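Local coordinates for trehalose-6-phosphate phosphatase (Candida albicans, PDB 5DXF), which is a trehalose-6-phosphate phosphatase whose N-terminal domain belongs to glycosyltransferase family 20, of the GT-B clan, at residues A[298-311]-A[437-450]. Sequence-based numbering, arbitrary orientation.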
ATOM      1  N   PRO A 298      10.539   5.143   3.468  1.00 46.46           N
ATOM      2  CA  PRO A 298       9.118   4.767   3.565  1.00 54.24           C
ATOM      3  C   PRO A 298       8.173   5.880   3.141  1.00 53.67           C
ATOM      4  O   PRO A 298       8.370   7.025   3.496  1.00 55.86           O
ATOM      5  CB  PRO A 298       8.924   4.444   5.047  1.00 41.75           C
ATOM      6  CG  PRO A 298       9.943   5.234   5.748  1.00 44.71           C
ATOM      7  CD  PRO A 298      11.124   5.007   4.892  1.00 51.71           C
ATOM      8  N   ILE A 299       7.144   5.525   2.385  1.00 56.54           N
ATOM      9  CA  ILE A 299       6.157   6.487   1.918  1.00 57.51           C
ATOM     10  C   ILE A 299       5.267   7.014   3.028  1.00 57.45           C
ATOM     11  O   ILE A 299       4.975   6.315   3.989  1.00 53.06           O
ATOM     12  CB  ILE A 299       5.276   5.912   0.803  1.00 56.68           C
ATOM     13  CG1 ILE A 299       4.545   7.040   0.085  1.00 53.62           C
ATOM     14  CG2 ILE A 299       4.289   4.909   1.364  1.00 45.14           C
ATOM     15  CD1 ILE A 299       4.130   6.684  -1.320  1.00 54.18           C
ATOM     16  N   GLY A 300       4.848   8.264   2.885  1.00 70.75           N
ATOM     17  CA  GLY A 300       3.967   8.888   3.853  1.00 62.86           C
ATOM     18  C   GLY A 300       2.630   9.229   3.223  1.00 53.31           C
ATOM     19  O   GLY A 300       2.471   9.125   2.006  1.00 46.16           O
ATOM     20  N   ILE A 301       1.681   9.598   4.069  1.00 61.21           N
ATOM     21  CA  ILE A 301       0.365  10.063   3.653  1.00 63.03           C
ATOM     22  C   ILE A 301       0.300  11.566   3.414  1.00 58.31           C
ATOM     23  O   ILE A 301       1.190  12.301   3.798  1.00 58.37           O
ATOM     24  CB  ILE A 301      -0.725   9.640   4.649  1.00 56.53           C
ATOM     25  CG1 ILE A 301      -0.340  10.000   6.069  1.00 52.06           C
ATOM     26  CG2 ILE A 301      -0.950   8.147   4.580  1.00 62.44           C
ATOM     27  CD1 ILE A 301      -1.298   9.450   7.095  1.00 58.46           C
ATOM     28  N   ASP A 302      -0.769  12.015   2.775  1.00 66.85           N
ATOM     29  CA  ASP A 302      -1.014  13.434   2.628  1.00 60.57           C
ATOM     30  C   ASP A 302      -1.713  13.869   3.877  1.00 62.18           C
ATOM     31  O   ASP A 302      -2.923  13.835   3.969  1.00 62.35           O
ATOM     32  CB  ASP A 302      -1.927  13.687   1.451  1.00 63.70           C
ATOM     33  CG  ASP A 302      -2.129  15.138   1.189  1.00 64.60           C
ATOM     34  OD1 ASP A 302      -2.002  15.929   2.136  1.00 65.14           O
ATOM     35  OD2 ASP A 302      -2.399  15.488   0.032  1.00 67.02           O
ATOM     36  N   THR A 303      -0.921  14.263   4.856  1.00 67.11           N
ATOM     37  CA  THR A 303      -1.413  14.541   6.186  1.00 66.79           C
ATOM     38  C   THR A 303      -2.381  15.702   6.261  1.00 72.31           C
ATOM     39  O   THR A 303      -3.354  15.652   6.992  1.00 69.99           O
ATOM     40  CB  THR A 303      -0.247  14.812   7.130  1.00 63.64           C
ATOM     41  OG1 THR A 303       0.734  13.798   6.947  1.00 75.33           O
ATOM     42  CG2 THR A 303      -0.709  14.763   8.542  1.00 73.79           C
ATOM     43  N   GLU A 304      -2.100  16.760   5.527  1.00 72.32           N
ATOM     44  CA  GLU A 304      -2.939  17.960   5.600  1.00 79.91           C
ATOM     45  C   GLU A 304      -4.354  17.690   5.095  1.00 70.63           C
ATOM     46  O   GLU A 304      -5.324  18.136   5.710  1.00 76.84           O
ATOM     47  CB  GLU A 304      -2.306  19.143   4.831  1.00 83.24           C
ATOM     48  CG  GLU A 304      -2.475  19.171   3.299  1.00 84.18           C
ATOM     49  CD  GLU A 304      -2.209  20.550   2.703  1.00 92.34           C
ATOM     50  OE1 GLU A 304      -2.621  21.555   3.323  1.00 81.50           O
ATOM     51  OE2 GLU A 304      -1.590  20.634   1.618  1.00 89.74           O
ATOM     52  N   LYS A 305      -4.478  16.945   3.999  1.00 63.24           N
ATOM     53  CA  LYS A 305      -5.787  16.680   3.420  1.00 64.67           C
ATOM     54  C   LYS A 305      -6.590  15.708   4.272  1.00 62.58           C
ATOM     55  O   LYS A 305      -7.786  15.892   4.461  1.00 67.55           O
ATOM     56  CB  LYS A 305      -5.662  16.139   1.992  1.00 59.34           C
ATOM     57  CG  LYS A 305      -7.012  15.892   1.335  1.00 61.20           C
ATOM     58  CD  LYS A 305      -6.945  16.008  -0.178  1.00 70.59           C
ATOM     59  CE  LYS A 305      -8.338  16.154  -0.755  1.00 66.05           C
ATOM     60  NZ  LYS A 305      -9.051  17.264  -0.071  1.00 59.97           N
ATOM     61  N   ILE A 306      -5.930  14.674   4.784  1.00 63.46           N
ATOM     62  CA  ILE A 306      -6.593  13.700   5.643  1.00 61.89           C
ATOM     63  C   ILE A 306      -7.060  14.344   6.943  1.00 60.25           C
ATOM     64  O   ILE A 306      -8.177  14.103   7.393  1.00 57.54           O
ATOM     65  CB  ILE A 306      -5.665  12.507   5.957  1.00 56.56           C
ATOM     66  CG1 ILE A 306      -5.502  11.639   4.710  1.00 55.85           C
ATOM     67  CG2 ILE A 306      -6.209  11.677   7.112  1.00 55.42           C
ATOM     68  CD1 ILE A 306      -4.246  10.812   4.709  1.00 60.79           C
ATOM     69  N   GLU A 307      -6.211  15.175   7.540  1.00 63.86           N
ATOM     70  CA  GLU A 307      -6.600  15.896   8.747  1.00 69.22           C
ATOM     71  C   GLU A 307      -7.773  16.835   8.457  1.00 66.98           C
ATOM     72  O   GLU A 307      -8.771  16.849   9.193  1.00 63.03           O
ATOM     73  CB  GLU A 307      -5.412  16.672   9.313  1.00 64.33           C
ATOM     74  CG  GLU A 307      -5.668  17.284  10.672  1.00 65.92           C
ATOM     75  CD  GLU A 307      -4.387  17.638  11.394  1.00 66.91           C
ATOM     76  OE1 GLU A 307      -4.452  18.365  12.407  1.00 61.55           O
ATOM     77  OE2 GLU A 307      -3.310  17.179  10.954  1.00 75.61           O
ATOM     78  N   HIS A 308      -7.708  17.541   7.339  1.00 58.98           N
ATOM     79  CA  HIS A 308      -8.770  18.458   7.001  1.00 64.59           C
ATOM     80  C   HIS A 308     -10.122  17.776   6.813  1.00 70.51           C
ATOM     81  O   HIS A 308     -11.126  18.207   7.375  1.00 66.94           O
ATOM     82  CB  HIS A 308      -8.391  19.168   5.703  1.00 66.40           C
ATOM     83  CG  HIS A 308      -9.496  19.981   5.114  1.00 77.87           C
ATOM     84  ND1 HIS A 308     -10.117  19.642   3.933  1.00 78.44           N
ATOM     85  CD2 HIS A 308     -10.099  21.111   5.545  1.00 71.98           C
ATOM     86  CE1 HIS A 308     -11.052  20.531   3.662  1.00 80.51           C
ATOM     87  NE2 HIS A 308     -11.062  21.432   4.625  1.00 81.77           N
ATOM     88  N   ASP A 309     -10.131  16.689   6.053  1.00 70.11           N
ATOM     89  CA  ASP A 309     -11.334  15.918   5.800  1.00 60.61           C
ATOM     90  C   ASP A 309     -11.849  15.285   7.065  1.00 56.01           C
ATOM     91  O   ASP A 309     -13.031  15.221   7.300  1.00 62.74           O
ATOM     92  CB  ASP A 309     -11.083  14.874   4.726  1.00 60.77           C
ATOM     93  CG  ASP A 309     -10.698  15.483   3.410  1.00 63.99           C
ATOM     94  OD1 ASP A 309     -10.466  16.694   3.361  1.00 72.02           O
ATOM     95  OD2 ASP A 309     -10.623  14.756   2.412  1.00 71.18           O
ATOM     96  N   ALA A 310     -10.940  14.813   7.888  1.00 52.94           N
ATOM     97  CA  ALA A 310     -11.326  14.191   9.128  1.00 58.96           C
ATOM     98  C   ALA A 310     -12.051  15.177  10.012  1.00 59.74           C
ATOM     99  O   ALA A 310     -13.001  14.835  10.690  1.00 56.84           O
ATOM    100  CB  ALA A 310     -10.100  13.664   9.843  1.00 57.36           C
ATOM    101  N   PHE A 311     -11.581  16.411  10.030  1.00 64.06           N
ATOM    102  CA  PHE A 311     -12.096  17.352  11.024  1.00 74.19           C
ATOM    103  C   PHE A 311     -12.860  18.560  10.467  1.00 73.15           C
ATOM    104  O   PHE A 311     -13.287  19.422  11.234  1.00 71.20           O
ATOM    105  CB  PHE A 311     -10.941  17.835  11.904  1.00 65.99           C
ATOM    106  CG  PHE A 311     -10.232  16.721  12.621  1.00 60.66           C
ATOM    107  CD1 PHE A 311     -10.858  16.036  13.650  1.00 55.38           C
ATOM    108  CD2 PHE A 311      -8.946  16.354  12.264  1.00 61.99           C
ATOM    109  CE1 PHE A 311     -10.214  15.007  14.310  1.00 53.36           C
ATOM    110  CE2 PHE A 311      -8.294  15.326  12.923  1.00 59.26           C
ATOM    111  CZ  PHE A 311      -8.930  14.653  13.947  1.00 55.69           C
ATOM    112  N   MET A 437       3.790  -1.042   3.388  1.00 62.75           N
ATOM    113  CA  MET A 437       3.357  -0.003   4.314  1.00 64.12           C
ATOM    114  C   MET A 437       1.869  -0.092   4.635  1.00 62.45           C
ATOM    115  O   MET A 437       1.053  -0.398   3.767  1.00 67.81           O
ATOM    116  CB  MET A 437       3.677   1.382   3.747  1.00 65.36           C
ATOM    117  CG  MET A 437       4.944   1.991   4.310  1.00 71.12           C
ATOM    118  SD  MET A 437       4.854   2.160   6.101  1.00 74.00           S
ATOM    119  CE  MET A 437       6.589   2.297   6.512  1.00 64.63           C
ATOM    120  N   ASN A 438       1.527   0.182   5.890  1.00 56.52           N
ATOM    121  CA  ASN A 438       0.132   0.237   6.307  1.00 55.02           C
ATOM    122  C   ASN A 438      -0.344   1.681   6.428  1.00 54.67           C
ATOM    123  O   ASN A 438      -0.073   2.357   7.421  1.00 56.35           O
ATOM    124  CB  ASN A 438      -0.065  -0.499   7.632  1.00 61.05           C
ATOM    125  CG  ASN A 438      -1.528  -0.748   7.946  1.00 66.58           C
ATOM    126  OD1 ASN A 438      -2.169   0.034   8.649  1.00 61.43           O
ATOM    127  ND2 ASN A 438      -2.067  -1.842   7.419  1.00 61.55           N
ATOM    128  N   THR A 439      -1.048   2.145   5.401  1.00 51.61           N
ATOM    129  CA  THR A 439      -1.567   3.508   5.343  1.00 57.26           C
ATOM    130  C   THR A 439      -2.609   3.770   6.434  1.00 55.42           C
ATOM    131  O   THR A 439      -2.655   4.853   7.037  1.00 60.49           O
ATOM    132  CB  THR A 439      -2.190   3.785   3.956  1.00 63.65           C
ATOM    133  OG1 THR A 439      -1.183   3.660   2.944  1.00 57.18           O
ATOM    134  CG2 THR A 439      -2.798   5.173   3.895  1.00 63.00           C
ATOM    135  N   THR A 440      -3.433   2.757   6.683  1.00 55.19           N
ATOM    136  CA  THR A 440      -4.541   2.844   7.626  1.00 54.02           C
ATOM    137  C   THR A 440      -4.090   3.236   9.033  1.00 49.70           C
ATOM    138  O   THR A 440      -4.777   3.990   9.718  1.00 54.41           O
ATOM    139  CB  THR A 440      -5.309   1.505   7.691  1.00 51.29           C
ATOM    140  OG1 THR A 440      -5.786   1.166   6.383  1.00 67.74           O
ATOM    141  CG2 THR A 440      -6.490   1.596   8.648  1.00 49.17           C
ATOM    142  N   SER A 441      -2.935   2.731   9.456  1.00 46.23           N
ATOM    143  CA  SER A 441      -2.403   3.055  10.778  1.00 48.29           C
ATOM    144  C   SER A 441      -2.070   4.540  10.894  1.00 51.22           C
ATOM    145  O   SER A 441      -2.437   5.193  11.873  1.00 47.03           O
ATOM    146  CB  SER A 441      -1.163   2.211  11.079  1.00 51.79           C
ATOM    147  OG  SER A 441      -0.193   2.344  10.055  1.00 45.42           O
ATOM    148  N   LEU A 442      -1.374   5.062   9.889  1.00 52.03           N
ATOM    149  CA  LEU A 442      -1.011   6.473   9.840  1.00 53.42           C
ATOM    150  C   LEU A 442      -2.255   7.364   9.838  1.00 60.84           C
ATOM    151  O   LEU A 442      -2.368   8.302  10.643  1.00 50.99           O
ATOM    152  CB  LEU A 442      -0.156   6.751   8.604  1.00 54.80           C
ATOM    153  CG  LEU A 442       1.052   5.839   8.372  1.00 60.15           C
ATOM    154  CD1 LEU A 442       1.691   6.121   7.018  1.00 48.46           C
ATOM    155  CD2 LEU A 442       2.070   6.001   9.489  1.00 53.24           C
ATOM    156  N   GLU A 443      -3.185   7.059   8.936  1.00 50.32           N
ATOM    157  CA  GLU A 443      -4.457   7.780   8.870  1.00 52.20           C
ATOM    158  C   GLU A 443      -5.191   7.762  10.211  1.00 48.10           C
ATOM    159  O   GLU A 443      -5.743   8.777  10.641  1.00 39.45           O
ATOM    160  CB  GLU A 443      -5.348   7.191   7.775  1.00 51.35           C
ATOM    161  CG  GLU A 443      -5.100   7.789   6.400  1.00 59.81           C
ATOM    162  CD  GLU A 443      -5.580   6.897   5.272  1.00 61.44           C
ATOM    163  OE1 GLU A 443      -5.556   7.348   4.107  1.00 56.06           O
ATOM    164  OE2 GLU A 443      -5.973   5.745   5.549  1.00 58.01           O
ATOM    165  N   PHE A 444      -5.185   6.604  10.865  1.00 44.05           N
ATOM    166  CA  PHE A 444      -5.791   6.451  12.184  1.00 47.57           C
ATOM    167  C   PHE A 444      -5.130   7.369  13.205  1.00 53.37           C
ATOM    168  O   PHE A 444      -5.816   8.036  13.992  1.00 41.53           O
ATOM    169  CB  PHE A 444      -5.695   4.995  12.647  1.00 38.30           C
ATOM    170  CG  PHE A 444      -6.021   4.793  14.102  1.00 38.07           C
ATOM    171  CD1 PHE A 444      -7.337   4.689  14.524  1.00 26.34           C
ATOM    172  CD2 PHE A 444      -5.008   4.695  15.047  1.00 36.53           C
ATOM    173  CE1 PHE A 444      -7.641   4.496  15.862  1.00 34.89           C
ATOM    174  CE2 PHE A 444      -5.302   4.506  16.386  1.00 34.62           C
ATOM    175  CZ  PHE A 444      -6.621   4.404  16.794  1.00 41.59           C
ATOM    176  N   VAL A 445      -3.799   7.395  13.198  1.00 51.24           N
ATOM    177  CA  VAL A 445      -3.056   8.239  14.126  1.00 49.53           C
ATOM    178  C   VAL A 445      -3.426   9.706  13.916  1.00 62.03           C
ATOM    179  O   VAL A 445      -3.613  10.444  14.886  1.00 51.34           O
ATOM    180  CB  VAL A 445      -1.528   8.054  13.979  1.00 50.65           C
ATOM    181  CG1 VAL A 445      -0.783   9.094  14.793  1.00 55.02           C
ATOM    182  CG2 VAL A 445      -1.116   6.658  14.417  1.00 51.45           C
ATOM    183  N   ILE A 446      -3.550  10.124  12.656  1.00 53.10           N
ATOM    184  CA  ILE A 446      -4.018  11.482  12.378  1.00 50.04           C
ATOM    185  C   ILE A 446      -5.416  11.704  12.958  1.00 58.51           C
ATOM    186  O   ILE A 446      -5.687  12.723  13.603  1.00 57.30           O
ATOM    187  CB  ILE A 446      -4.065  11.796  10.867  1.00 54.92           C
ATOM    188  CG1 ILE A 446      -2.663  11.825  10.265  1.00 51.36           C
ATOM    189  CG2 ILE A 446      -4.761  13.127  10.623  1.00 53.81           C
ATOM    190  CD1 ILE A 446      -2.662  12.213   8.811  1.00 51.91           C
ATOM    191  N   CYS A 447      -6.294  10.734  12.731  1.00 59.57           N
ATOM    192  CA  CYS A 447      -7.687  10.834  13.154  1.00 50.33           C
ATOM    193  C   CYS A 447      -7.854  10.800  14.667  1.00 52.81           C
ATOM    194  O   CYS A 447      -8.928  11.111  15.179  1.00 60.27           O
ATOM    195  CB  CYS A 447      -8.513   9.707  12.529  1.00 51.28           C
ATOM    196  SG  CYS A 447      -8.813   9.883  10.755  1.00 62.80           S
ATOM    197  N   GLN A 448      -6.800  10.417  15.381  1.00 52.49           N
ATOM    198  CA  GLN A 448      -6.892  10.298  16.831  1.00 54.68           C
ATOM    199  C   GLN A 448      -6.152  11.385  17.597  1.00 54.17           C
ATOM    200  O   GLN A 448      -5.980  11.264  18.805  1.00 47.96           O
ATOM    201  CB  GLN A 448      -6.365   8.933  17.282  1.00 53.44           C
ATOM    202  CG  GLN A 448      -7.270   7.785  16.913  1.00 52.35           C
ATOM    203  CD  GLN A 448      -8.658   7.929  17.497  1.00 59.36           C
ATOM    204  OE1 GLN A 448      -8.830   8.467  18.590  1.00 57.30           O
ATOM    205  NE2 GLN A 448      -9.658   7.449  16.771  1.00 51.40           N
ATOM    206  N   LYS A 449      -5.717  12.443  16.920  1.00 53.89           N
ATOM    207  CA  LYS A 449      -4.911  13.464  17.588  1.00 61.52           C
ATOM    208  C   LYS A 449      -5.667  14.140  18.731  1.00 61.82           C
ATOM    209  O   LYS A 449      -5.071  14.488  19.749  1.00 57.70           O
ATOM    210  CB  LYS A 449      -4.415  14.521  16.586  1.00 62.07           C
ATOM    211  CG  LYS A 449      -5.341  15.713  16.389  1.00 55.19           C
ATOM    212  CD  LYS A 449      -4.880  16.608  15.243  1.00 60.56           C
ATOM    213  CE  LYS A 449      -4.108  17.834  15.730  1.00 63.83           C
ATOM    214  NZ  LYS A 449      -3.881  18.832  14.636  1.00 60.80           N
ATOM    215  N   TYR A 450      -6.975  14.309  18.583  1.00 55.19           N
ATOM    216  CA  TYR A 450      -7.755  14.953  19.630  1.00 48.26           C
ATOM    217  C   TYR A 450      -8.335  13.915  20.581  1.00 55.40           C
ATOM    218  O   TYR A 450      -8.485  14.167  21.776  1.00 59.92           O
ATOM    219  CB  TYR A 450      -8.868  15.810  19.021  1.00 51.84           C
ATOM    220  CG  TYR A 450      -8.372  16.888  18.084  1.00 58.92           C
ATOM    221  CD1 TYR A 450      -8.843  16.974  16.782  1.00 54.13           C
ATOM    222  CD2 TYR A 450      -7.429  17.820  18.501  1.00 56.10           C
ATOM    223  CE1 TYR A 450      -8.395  17.963  15.920  1.00 62.70           C
ATOM    224  CE2 TYR A 450      -6.974  18.811  17.647  1.00 50.53           C
ATOM    225  CZ  TYR A 450      -7.460  18.878  16.358  1.00 55.70           C
ATOM    226  OH  TYR A 450      -7.010  19.862  15.509  1.00 68.15           O
TER
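With CG1 turned beside its backbone N (chi1 -67°) and the chain running on extended, Ile446 lifts CD1 off helix 439-447 into a pocket formed by Ile301, Thr303 and Ile306. The CD1 atoms of Ile446 and Ile301 meet tip to tip, while CG2 of Ile446 lies 3.8 Å from CB of Glu307. Ile301 reaches this place because chi1 of 50° sets its CG1 between backbone N and carbonyl carbon; its CG2 branch is left to rest 3.6 Å from CG2 of Thr439. Crossing at about a right angle, Ile306 lays CD1 against CG of Glu443, 3.6 Å away, a glutamate whose carboxylate is held by Tyr418. Ile446 is thus wedged among Ile301, Thr303, Ile306 and Glu307, and the short segments of the two helices cross at -53°, their axes 9.6 Å apart.

Beyond the end of helix 439-447, Lys449 and Tyr450 turn to Glu307 and Phe311. Lys449 comes across the extended Glu307 to form a salt bridge through NZ and OE1, modelled too short to be taken literally, and Tyr504 hydrogen-bonds to both partners. The edge of Tyr450 points at the face of Phe311 in a T-shaped pair, centroids 4.8 Å apart, with the carbonyl O of Ile446 at the edge of the Phe311 ring. At the other end, CE of Met437 touches CB of Pro298. Helix 493-509 also packs on helix 439-447, through Leu442 and Val445. Leaving strand 290-296 of the N-terminal sheet, the chain passes through Pro298-Ile301 and packs helix 303-311 on helix 439-447 of the C-terminal half, consistent with the linker between the two Rossmann-like domains of a GT-B fold.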